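Minor fimbrium tip subunit Mfa3 (PDB 5NF4) forms part of the tip of the minor fimbriae, surface filaments with which Porphyromonas gingivalis builds biofilms and adheres to host cells and other oral bacteria. Local coordinates at residues 196-210 against 240-254. Residues are numbered along the deposited sequence; the frame is centred on the assembly and turned at random.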
loop_
_atom_site.group_PDB
_atom_site.type_symbol
_atom_site.label_atom_id
_atom_site.label_comp_id
_atom_site.label_asym_id
_atom_site.label_seq_id
_atom_site.Cartn_x
_atom_site.Cartn_y
_atom_site.Cartn_z
ATOM N N VAL A 196 -1.560 1.147 -0.362
ATOM C CA VAL A 196 -2.409 0.865 0.799
ATOM C C VAL A 196 -1.982 -0.445 1.455
ATOM O O VAL A 196 -1.300 -1.275 0.831
ATOM C CB VAL A 196 -3.927 0.779 0.424
ATOM C CG1 VAL A 196 -4.462 2.144 -0.038
ATOM C CG2 VAL A 196 -4.189 -0.254 -0.639
ATOM N N ALA A 197 -2.390 -0.591 2.711
ATOM C CA ALA A 197 -2.338 -1.844 3.462
ATOM C C ALA A 197 -3.735 -2.485 3.470
ATOM O O ALA A 197 -4.724 -1.804 3.235
ATOM C CB ALA A 197 -1.850 -1.591 4.909
ATOM N N LYS A 198 -3.798 -3.788 3.725
ATOM C CA LYS A 198 -5.064 -4.511 3.804
ATOM C C LYS A 198 -5.322 -4.895 5.246
ATOM O O LYS A 198 -4.465 -5.503 5.901
ATOM C CB LYS A 198 -5.007 -5.731 2.899
ATOM C CG LYS A 198 -6.223 -6.643 2.901
ATOM C CD LYS A 198 -6.040 -7.780 1.898
ATOM C CE LYS A 198 -7.226 -8.712 1.868
ATOM N NZ LYS A 198 -7.139 -9.671 0.739
ATOM N N LEU A 199 -6.514 -4.541 5.731
ATOM C CA LEU A 199 -6.930 -4.886 7.069
ATOM C C LEU A 199 -7.948 -6.001 6.957
ATOM O O LEU A 199 -8.925 -5.879 6.227
ATOM C CB LEU A 199 -7.529 -3.676 7.782
ATOM C CG LEU A 199 -8.148 -3.942 9.158
ATOM C CD1 LEU A 199 -7.077 -4.373 10.179
ATOM C CD2 LEU A 199 -8.869 -2.710 9.642
ATOM N N ASP A 200 -7.693 -7.087 7.678
ATOM C CA ASP A 200 -8.365 -8.348 7.485
ATOM C C ASP A 200 -8.826 -8.854 8.849
ATOM O O ASP A 200 -8.026 -9.385 9.602
ATOM C CB ASP A 200 -7.378 -9.321 6.816
ATOM C CG ASP A 200 -8.017 -10.575 6.297
ATOM O OD1 ASP A 200 -9.107 -10.963 6.769
ATOM O OD2 ASP A 200 -7.392 -11.200 5.399
ATOM N N VAL A 201 -10.100 -8.656 9.181
ATOM C CA VAL A 201 -10.628 -9.020 10.500
ATOM C C VAL A 201 -11.587 -10.213 10.421
ATOM O O VAL A 201 -12.609 -10.193 9.732
ATOM C CB VAL A 201 -11.326 -7.803 11.154
ATOM C CG1 VAL A 201 -11.902 -8.165 12.502
ATOM C CG2 VAL A 201 -10.341 -6.645 11.311
ATOM N N ASN A 202 -11.226 -11.265 11.150
ATOM C CA ASN A 202 -11.933 -12.520 11.105
ATOM C C ASN A 202 -12.512 -12.902 12.459
ATOM O O ASN A 202 -11.783 -13.001 13.449
ATOM C CB ASN A 202 -10.993 -13.619 10.613
ATOM C CG ASN A 202 -10.444 -13.333 9.207
ATOM O OD1 ASN A 202 -11.017 -13.771 8.209
ATOM N ND2 ASN A 202 -9.373 -12.574 9.133
ATOM N N ILE A 203 -13.828 -13.076 12.510
ATOM C CA ILE A 203 -14.492 -13.447 13.759
ATOM C C ILE A 203 -14.600 -14.956 13.805
ATOM O O ILE A 203 -15.519 -15.568 13.243
ATOM C CB ILE A 203 -15.895 -12.789 13.893
ATOM C CG1 ILE A 203 -15.835 -11.309 13.509
ATOM C CG2 ILE A 203 -16.463 -13.007 15.284
ATOM C CD1 ILE A 203 -14.762 -10.492 14.189
ATOM N N VAL A 204 -13.654 -15.567 14.499
ATOM C CA VAL A 204 -13.615 -17.021 14.593
ATOM C C VAL A 204 -14.713 -17.595 15.513
ATOM O O VAL A 204 -15.139 -18.732 15.370
ATOM C CB VAL A 204 -12.218 -17.461 15.063
ATOM C CG1 VAL A 204 -11.167 -16.962 14.098
ATOM C CG2 VAL A 204 -11.921 -16.913 16.419
ATOM N N GLU A 205 -15.182 -16.771 16.442
ATOM C CA GLU A 205 -16.200 -17.180 17.372
ATOM C C GLU A 205 -16.979 -15.954 17.866
ATOM O O GLU A 205 -16.391 -14.888 18.050
ATOM C CB GLU A 205 -15.521 -17.963 18.503
ATOM C CG GLU A 205 -16.109 -17.924 19.854
ATOM C CD GLU A 205 -15.318 -18.820 20.809
ATOM O OE1 GLU A 205 -14.359 -19.500 20.349
ATOM O OE2 GLU A 205 -15.650 -18.833 22.008
ATOM N N GLY A 206 -18.296 -16.128 18.042
ATOM C CA GLY A 206 -19.162 -15.103 18.607
ATOM C C GLY A 206 -19.616 -14.005 17.655
ATOM O O GLY A 206 -19.958 -12.899 18.095
ATOM N N VAL A 207 -19.631 -14.296 16.356
ATOM C CA VAL A 207 -20.035 -13.310 15.361
ATOM C C VAL A 207 -21.513 -12.895 15.565
ATOM O O VAL A 207 -21.931 -11.825 15.120
ATOM C CB VAL A 207 -19.810 -13.841 13.914
ATOM C CG1 VAL A 207 -20.812 -14.920 13.541
ATOM C CG2 VAL A 207 -19.847 -12.699 12.914
ATOM N N GLU A 208 -22.276 -13.729 16.263
ATOM C CA GLU A 208 -23.664 -13.402 16.621
ATOM C C GLU A 208 -23.774 -12.127 17.481
ATOM O O GLU A 208 -24.857 -11.539 17.601
ATOM C CB GLU A 208 -24.307 -14.553 17.383
ATOM C CG GLU A 208 -24.503 -15.813 16.572
ATOM C CD GLU A 208 -23.203 -16.518 16.263
ATOM O OE1 GLU A 208 -22.231 -16.333 17.036
ATOM O OE2 GLU A 208 -23.156 -17.232 15.236
ATOM N N ASN A 209 -22.678 -11.758 18.133
ATOM C CA ASN A 209 -22.680 -10.642 19.073
ATOM C C ASN A 209 -22.252 -9.355 18.409
ATOM O O ASN A 209 -22.236 -8.314 19.049
ATOM C CB ASN A 209 -21.742 -10.896 20.255
ATOM C CG ASN A 209 -22.138 -12.099 21.093
ATOM O OD1 ASN A 209 -23.321 -12.353 21.349
ATOM N ND2 ASN A 209 -21.133 -12.838 21.553
ATOM N N LEU A 210 -21.879 -9.431 17.134
ATOM C CA LEU A 210 -21.218 -8.311 16.469
ATOM C C LEU A 210 -22.227 -7.430 15.767
ATOM O O LEU A 210 -23.061 -7.921 15.025
ATOM C CB LEU A 210 -20.181 -8.807 15.451
ATOM C CG LEU A 210 -19.410 -7.760 14.633
ATOM C CD1 LEU A 210 -18.474 -6.931 15.520
ATOM C CD2 LEU A 210 -18.617 -8.423 13.496
ATOM N N LEU A 240 -16.155 -1.424 7.962
ATOM C CA LEU A 240 -15.574 -2.501 7.137
ATOM C C LEU A 240 -16.619 -3.291 6.374
ATOM O O LEU A 240 -17.777 -3.342 6.747
ATOM C CB LEU A 240 -14.746 -3.465 7.991
ATOM C CG LEU A 240 -13.592 -2.843 8.798
ATOM C CD1 LEU A 240 -12.722 -3.946 9.367
ATOM C CD2 LEU A 240 -12.726 -1.848 8.008
ATOM N N ARG A 241 -16.198 -3.916 5.287
ATOM C CA ARG A 241 -17.131 -4.622 4.436
ATOM C C ARG A 241 -17.018 -6.114 4.659
ATOM O O ARG A 241 -15.932 -6.696 4.593
ATOM C CB ARG A 241 -16.894 -4.263 2.966
ATOM C CG ARG A 241 -17.383 -2.856 2.631
ATOM C CD ARG A 241 -17.535 -2.638 1.137
ATOM N NE ARG A 241 -17.929 -1.263 0.823
ATOM C CZ ARG A 241 -18.006 -0.761 -0.408
ATOM N NH1 ARG A 241 -17.723 -1.518 -1.462
ATOM N NH2 ARG A 241 -18.367 0.504 -0.588
ATOM N N ARG A 242 -18.157 -6.716 4.933
ATOM C CA ARG A 242 -18.240 -8.145 5.134
ATOM C C ARG A 242 -18.074 -8.854 3.812
ATOM O O ARG A 242 -18.719 -8.506 2.835
ATOM C CB ARG A 242 -19.565 -8.524 5.763
ATOM C CG ARG A 242 -19.677 -9.988 6.158
ATOM C CD ARG A 242 -21.061 -10.338 6.708
ATOM N NE ARG A 242 -20.970 -11.570 7.474
ATOM C CZ ARG A 242 -21.687 -11.852 8.551
ATOM N NH1 ARG A 242 -22.615 -11.004 9.000
ATOM N NH2 ARG A 242 -21.470 -13.000 9.174
ATOM N N VAL A 243 -17.193 -9.842 3.785
ATOM C CA VAL A 243 -17.042 -10.692 2.614
ATOM C C VAL A 243 -18.214 -11.660 2.568
ATOM O O VAL A 243 -18.217 -12.706 3.231
ATOM C CB VAL A 243 -15.688 -11.429 2.636
ATOM C CG1 VAL A 243 -15.584 -12.402 1.460
ATOM C CG2 VAL A 243 -14.557 -10.409 2.620
ATOM N N GLY A 244 -19.231 -11.269 1.801
ATOM C CA GLY A 244 -20.424 -12.076 1.616
ATOM C C GLY A 244 -21.102 -12.414 2.928
ATOM O O GLY A 244 -21.440 -11.526 3.710
ATOM N N ALA A 245 -21.277 -13.712 3.168
ATOM C CA ALA A 245 -21.875 -14.209 4.401
ATOM C C ALA A 245 -20.831 -14.919 5.278
ATOM O O ALA A 245 -21.179 -15.644 6.196
ATOM C CB ALA A 245 -23.022 -15.140 4.083
ATOM N N THR A 246 -19.548 -14.689 5.013
ATOM C CA THR A 246 -18.497 -15.307 5.817
ATOM C C THR A 246 -18.286 -14.472 7.069
ATOM O O THR A 246 -18.979 -13.480 7.270
ATOM C CB THR A 246 -17.169 -15.426 5.038
ATOM O OG1 THR A 246 -16.596 -14.133 4.878
ATOM C CG2 THR A 246 -17.408 -16.068 3.662
ATOM N N ASN A 247 -17.315 -14.859 7.895
ATOM C CA ASN A 247 -17.022 -14.123 9.129
ATOM C C ASN A 247 -15.761 -13.288 8.991
ATOM O O ASN A 247 -15.058 -12.982 9.971
ATOM C CB ASN A 247 -16.923 -15.106 10.296
ATOM C CG ASN A 247 -18.242 -15.771 10.585
ATOM O OD1 ASN A 247 -19.293 -15.211 10.281
ATOM N ND2 ASN A 247 -18.206 -16.978 11.161
ATOM N N GLN A 248 -15.510 -12.887 7.746
ATOM C CA GLN A 248 -14.393 -12.045 7.399
ATOM C C GLN A 248 -14.858 -10.643 6.979
ATOM O O GLN A 248 -15.743 -10.516 6.140
ATOM C CB GLN A 248 -13.589 -12.679 6.271
ATOM C CG GLN A 248 -12.436 -11.793 5.788
ATOM C CD GLN A 248 -11.716 -12.401 4.590
ATOM O OE1 GLN A 248 -12.343 -12.976 3.691
ATOM N NE2 GLN A 248 -10.401 -12.297 4.584
ATOM N N TRP A 249 -14.247 -9.625 7.589
ATOM C CA TRP A 249 -14.444 -8.209 7.236
ATOM C C TRP A 249 -13.158 -7.568 6.700
ATOM O O TRP A 249 -12.072 -7.750 7.257
ATOM C CB TRP A 249 -14.935 -7.406 8.456
ATOM C CG TRP A 249 -16.442 -7.525 8.698
ATOM C CD1 TRP A 249 -17.399 -6.594 8.364
ATOM C CD2 TRP A 249 -17.150 -8.618 9.311
ATOM N NE1 TRP A 249 -18.647 -7.041 8.725
ATOM C CE2 TRP A 249 -18.528 -8.281 9.304
ATOM C CE3 TRP A 249 -16.758 -9.846 9.855
ATOM C CZ2 TRP A 249 -19.503 -9.113 9.836
ATOM C CZ3 TRP A 249 -17.737 -10.689 10.374
ATOM C CH2 TRP A 249 -19.099 -10.317 10.359
ATOM N N LEU A 250 -13.284 -6.753 5.656
ATOM C CA LEU A 250 -12.098 -6.150 5.030
ATOM C C LEU A 250 -12.182 -4.644 4.931
ATOM O O LEU A 250 -13.266 -4.080 4.747
ATOM C CB LEU A 250 -11.884 -6.705 3.611
ATOM C CG LEU A 250 -11.602 -8.191 3.459
ATOM C CD1 LEU A 250 -11.487 -8.511 1.963
ATOM C CD2 LEU A 250 -10.325 -8.602 4.209
ATOM N N GLY A 251 -11.016 -4.024 5.023
ATOM C CA GLY A 251 -10.831 -2.648 4.617
ATOM C C GLY A 251 -9.396 -2.396 4.165
ATOM O O GLY A 251 -8.515 -3.276 4.233
ATOM N N TYR A 252 -9.150 -1.180 3.710
ATOM C CA TYR A 252 -7.816 -0.787 3.267
ATOM C C TYR A 252 -7.509 0.616 3.733
ATOM O O TYR A 252 -8.405 1.416 3.950
ATOM C CB TYR A 252 -7.694 -0.863 1.730
ATOM C CG TYR A 252 -8.168 -2.167 1.150
ATOM C CD1 TYR A 252 -9.510 -2.381 0.864
ATOM C CD2 TYR A 252 -7.281 -3.206 0.908
ATOM C CE1 TYR A 252 -9.935 -3.566 0.334
ATOM C CE2 TYR A 252 -7.714 -4.387 0.370
ATOM C CZ TYR A 252 -9.043 -4.566 0.100
ATOM O OH TYR A 252 -9.506 -5.752 -0.417
ATOM N N MET A 253 -6.229 0.926 3.886
ATOM C CA MET A 253 -5.868 2.272 4.257
ATOM C C MET A 253 -4.467 2.627 3.772
ATOM O O MET A 253 -3.609 1.745 3.613
ATOM C CB MET A 253 -5.921 2.485 5.769
ATOM C CG MET A 253 -5.019 1.616 6.588
ATOM S SD MET A 253 -5.488 -0.132 6.665
ATOM C CE MET A 253 -4.923 -0.448 8.365
ATOM N N PRO A 254 -4.241 3.917 3.567
ATOM C CA PRO A 254 -2.882 4.263 3.149
ATOM C C PRO A 254 -1.847 4.026 4.240
ATOM O O PRO A 254 -2.156 4.005 5.428
ATOM C CB PRO A 254 -2.981 5.738 2.819
ATOM C CG PRO A 254 -4.438 6.019 2.642
ATOM C CD PRO A 254 -5.106 5.109 3.625
#
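Asp200 OD1 accepts an N-H from the side-chain amide of Gln248 across the strand pair, with NE2 to OD1 at 2.9 Å and a nearly straight N-H...O angle of 178°. The donor comes in on the syn side but 31° out of the carboxylate plane, while ND2 of Asn202 reaches the same oxygen from the opposite face. OD2 is bonded to His325, so both oxygens of this buried acid are satisfied; the Asn202 amide also donates to the Tyr328 carbonyl. An extended chain, with CG anti to the backbone N (chi1 176°), carries the Gln248 amide to Asp200. Strands 196-205 and 248-254 pair antiparallel through six backbone bonds, among them Ala197 N to Met253 O (2.8 Å), and a seventh, Ile203 N to Asn247 O (2.8 Å), continues the ladder one residue before strand 248-254. Strand 324-332 runs parallel to 196-205 and pairs with it too, so 196-205 is an interior strand of the β-rich fold of this fimbrillin-superfamily subunit. Lys198 lies alongside Tyr252, its CG 3.7 Å from CE2, and both polar ends meet Glu66, the lysine by a salt bridge and the tyrosine by a hydrogen bond. On the other face of the strand pair, Leu240 CD1 touches Leu199 CD2 and Val201 CG2, each at 4.1 Å. Leu210 CD2 sits over one face of the Trp249 indole, 3.8 Å from the six-membered-ring centroid, and Val207 CG2 meets its edge at CH2. The opposite indole face carries Arg242, whose NE donates to Thr246 O (2.8 Å) in the guanidinium plane, tying the arginine to the type II' turn of Val243 to Thr246.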